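Local coordinates for interferon-activable protein 202 (Mus musculus, PDB 4L5R) that binds double-stranded DNA without sequence specificity through its first HIN-200 domain and restrains activation of the AIM2 inflammasome in response to cytosolic DNA, at residues T18-T23 and F97-N102. Numbering follows the deposited sequence.
Unlike the reference sequence in segment 97-102: Phe-97 (reference Ile).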
ATOM      1  N   THR A  18      -9.362  -9.578  14.077  1.00 27.24           N
ATOM      2  CA  THR A  18      -8.007  -9.601  14.619  1.00 28.84           C
ATOM      3  C   THR A  18      -6.980  -9.905  13.525  1.00 30.20           C
ATOM      4  O   THR A  18      -7.124 -10.874  12.782  1.00 25.11           O
ATOM      5  CB  THR A  18      -7.890 -10.622  15.744  1.00 28.89           C
ATOM      6  OG1 THR A  18      -8.739 -10.219  16.821  1.00 33.11           O
ATOM      7  CG2 THR A  18      -6.463 -10.701  16.260  1.00 25.94           C
ATOM      8  N   VAL A  19      -5.950  -9.071  13.434  1.00 24.00           N
ATOM      9  CA  VAL A  19      -4.884  -9.265  12.448  1.00 23.14           C
ATOM     10  C   VAL A  19      -3.498  -9.220  13.096  1.00 28.22           C
ATOM     11  O   VAL A  19      -3.313  -8.662  14.186  1.00 28.29           O
ATOM     12  CB  VAL A  19      -4.943  -8.199  11.331  1.00 22.12           C
ATOM     13  CG1 VAL A  19      -6.332  -8.168  10.692  1.00 22.87           C
ATOM     14  CG2 VAL A  19      -4.547  -6.814  11.867  1.00 22.73           C
ATOM     15  N   MET A  20      -2.513  -9.792  12.415  1.00 26.73           N
ATOM     16  CA  MET A  20      -1.143  -9.659  12.866  1.00 25.11           C
ATOM     17  C   MET A  20      -0.455  -8.646  11.964  1.00 27.28           C
ATOM     18  O   MET A  20      -0.516  -8.755  10.746  1.00 25.08           O
ATOM     19  CB  MET A  20      -0.392 -10.992  12.821  1.00 30.06           C
ATOM     20  CG  MET A  20       1.024 -10.857  13.384  1.00 41.18           C
ATOM     21  SD  MET A  20       2.050 -12.333  13.266  1.00 45.52           S
ATOM     22  CE  MET A  20       2.325 -12.442  11.513  1.00 34.88           C
ATOM     23  N   VAL A  21       0.186  -7.653  12.557  1.00 27.81           N
ATOM     24  CA  VAL A  21       0.881  -6.661  11.754  1.00 26.72           C
ATOM     25  C   VAL A  21       2.166  -7.235  11.156  1.00 28.12           C
ATOM     26  O   VAL A  21       2.989  -7.823  11.865  1.00 32.45           O
ATOM     27  CB  VAL A  21       1.212  -5.415  12.577  1.00 27.09           C
ATOM     28  CG1 VAL A  21       1.967  -4.400  11.709  1.00 24.26           C
ATOM     29  CG2 VAL A  21      -0.082  -4.817  13.159  1.00 24.95           C
ATOM     30  N   LEU A  22       2.330  -7.071   9.850  1.00 28.42           N
ATOM     31  CA  LEU A  22       3.534  -7.536   9.177  1.00 26.54           C
ATOM     32  C   LEU A  22       4.508  -6.375   8.938  1.00 28.16           C
ATOM     33  O   LEU A  22       5.674  -6.442   9.329  1.00 30.98           O
ATOM     34  CB  LEU A  22       3.189  -8.238   7.855  1.00 27.56           C
ATOM     35  CG  LEU A  22       2.252  -9.448   7.929  1.00 29.35           C
ATOM     36  CD1 LEU A  22       2.101 -10.120   6.578  1.00 35.93           C
ATOM     37  CD2 LEU A  22       2.808 -10.416   8.939  1.00 31.64           C
ATOM     38  N   THR A  23       4.025  -5.309   8.311  1.00 25.29           N
ATOM     39  CA  THR A  23       4.878  -4.146   8.021  1.00 29.16           C
ATOM     40  C   THR A  23       4.099  -2.845   8.124  1.00 26.41           C
ATOM     41  O   THR A  23       2.865  -2.841   8.069  1.00 29.14           O
ATOM     42  CB  THR A  23       5.495  -4.221   6.600  1.00 30.54           C
ATOM     43  OG1 THR A  23       4.469  -4.087   5.602  1.00 27.12           O
ATOM     44  CG2 THR A  23       6.233  -5.528   6.396  1.00 43.37           C
ATOM     45  N   PHE A  97      -3.569 -16.298  16.701  1.00 41.08           N
ATOM     46  CA  PHE A  97      -3.527 -17.455  15.824  1.00 44.98           C
ATOM     47  C   PHE A  97      -2.178 -17.487  15.135  1.00 44.72           C
ATOM     48  O   PHE A  97      -1.423 -16.516  15.177  1.00 39.02           O
ATOM     49  CB  PHE A  97      -4.634 -17.352  14.773  1.00 44.85           C
ATOM     50  CG  PHE A  97      -4.716 -16.001  14.116  1.00 45.45           C
ATOM     51  CD1 PHE A  97      -3.944 -15.705  13.001  1.00 39.15           C
ATOM     52  CD2 PHE A  97      -5.550 -15.017  14.628  1.00 32.32           C
ATOM     53  CE1 PHE A  97      -4.010 -14.460  12.405  1.00 40.17           C
ATOM     54  CE2 PHE A  97      -5.626 -13.771  14.032  1.00 44.05           C
ATOM     55  CZ  PHE A  97      -4.852 -13.490  12.922  1.00 40.86           C
ATOM     56  N   GLU A  98      -1.877 -18.611  14.501  1.00 43.69           N
ATOM     57  CA  GLU A  98      -0.658 -18.735  13.726  1.00 46.11           C
ATOM     58  C   GLU A  98      -0.974 -18.357  12.287  1.00 42.62           C
ATOM     59  O   GLU A  98      -1.938 -18.858  11.710  1.00 43.79           O
ATOM     60  CB  GLU A  98      -0.142 -20.169  13.808  1.00 61.31           C
ATOM     61  CG  GLU A  98       1.097 -20.451  12.984  1.00 74.68           C
ATOM     62  CD  GLU A  98       1.570 -21.886  13.145  1.00 81.02           C
ATOM     63  OE1 GLU A  98       1.652 -22.356  14.302  1.00 82.71           O
ATOM     64  OE2 GLU A  98       1.846 -22.545  12.117  1.00 76.39           O
ATOM     65  N   VAL A  99      -0.188 -17.449  11.718  1.00 42.83           N
ATOM     66  CA  VAL A  99      -0.352 -17.088  10.316  1.00 38.50           C
ATOM     67  C   VAL A  99       0.443 -18.084   9.487  1.00 36.00           C
ATOM     68  O   VAL A  99       1.652 -18.212   9.665  1.00 45.28           O
ATOM     69  CB  VAL A  99       0.177 -15.669  10.006  1.00 36.04           C
ATOM     70  CG1 VAL A  99       0.005 -15.360   8.534  1.00 29.87           C
ATOM     71  CG2 VAL A  99      -0.533 -14.614  10.850  1.00 39.09           C
ATOM     72  N   PRO A 100      -0.234 -18.799   8.581  1.00 35.47           N
ATOM     73  CA  PRO A 100       0.441 -19.814   7.768  1.00 45.07           C
ATOM     74  C   PRO A 100       1.613 -19.222   6.988  1.00 46.07           C
ATOM     75  O   PRO A 100       1.571 -18.056   6.591  1.00 46.78           O
ATOM     76  CB  PRO A 100      -0.660 -20.280   6.813  1.00 46.40           C
ATOM     77  CG  PRO A 100      -1.924 -20.011   7.551  1.00 43.47           C
ATOM     78  CD  PRO A 100      -1.680 -18.743   8.305  1.00 37.25           C
ATOM     79  N   LYS A 101       2.653 -20.021   6.781  1.00 44.01           N
ATOM     80  CA  LYS A 101       3.859 -19.550   6.107  1.00 51.97           C
ATOM     81  C   LYS A 101       3.577 -19.035   4.694  1.00 44.24           C
ATOM     82  O   LYS A 101       4.234 -18.109   4.214  1.00 49.48           O
ATOM     83  CB  LYS A 101       4.910 -20.665   6.066  1.00 62.85           C
ATOM     84  N   ASN A 102       2.596 -19.633   4.032  1.00 43.13           N
ATOM     85  CA  ASN A 102       2.268 -19.260   2.662  1.00 43.70           C
ATOM     86  C   ASN A 102       1.621 -17.880   2.569  1.00 33.44           C
ATOM     87  O   ASN A 102       1.759 -17.195   1.554  1.00 34.73           O
ATOM     88  CB  ASN A 102       1.353 -20.305   2.035  1.00 52.44           C
ATOM     89  CG  ASN A 102      -0.005 -20.348   2.690  1.00 64.55           C
ATOM     90  OD1 ASN A 102      -0.136 -20.749   3.848  1.00 71.66           O
ATOM     91  ND2 ASN A 102      -1.031 -19.931   1.955  1.00 68.30           N
TER
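The outer face of the first OB-fold barrel is where Phe-97 and Val-99, on the linker that leaves this barrel, settle against Thr-18 and Met-20 of strand 17-30, a worked example of a connecting segment packed mainly by apolar groups, with one ring-edge contact to a backbone carbonyl. No hydrogen bond joins the two segments, and the backbones stay well apart, with the CA atoms of Met-20 and Val-99 7.9 Å from each other. Phe-97, which differs from the reference sequence, brings its ring to the strand edge-on: CZ lies 3.5 Å from Thr-18 O, close to the ring plane, an approach in which the slightly positive C-H rim would favour the carbonyl oxygen. Its CG sits between the backbone N and the carbonyl carbon (chi1 47°), a rotation that carries the ring tip to the strand although the side chain does not set out directly towards it. The neighbouring ring atom CE2 is 3.9 Å from Thr-18 CG2. The threonine divides its two branches, since the methyl meets the ring while OG1 hydrogen-bonds Thr-69 OG1 on strand 67-76. Farther along, Met-20 extends with CG anti to the backbone N (chi1 -176°) and then bends at its last torsion (chi3 69°). The bend lets the CE methyl touch Val-99 CG2 at 3.7 Å, and the same valine methyl also lies 4.1 Å from Met-20 CB, so it rests alongside the bent chain. Ile-104 of helix 101-108 touches both Met-20 and Val-99, and Phe-67 meets the Phe-97 ring edge-to-face, extending the apolar patch. Alternate strand residues thus receive the linker while Val-19 and Val-21 turn inward, the two-faced pattern of a beta-barrel strand, here in the tandem OB folds of a HIN-200 domain.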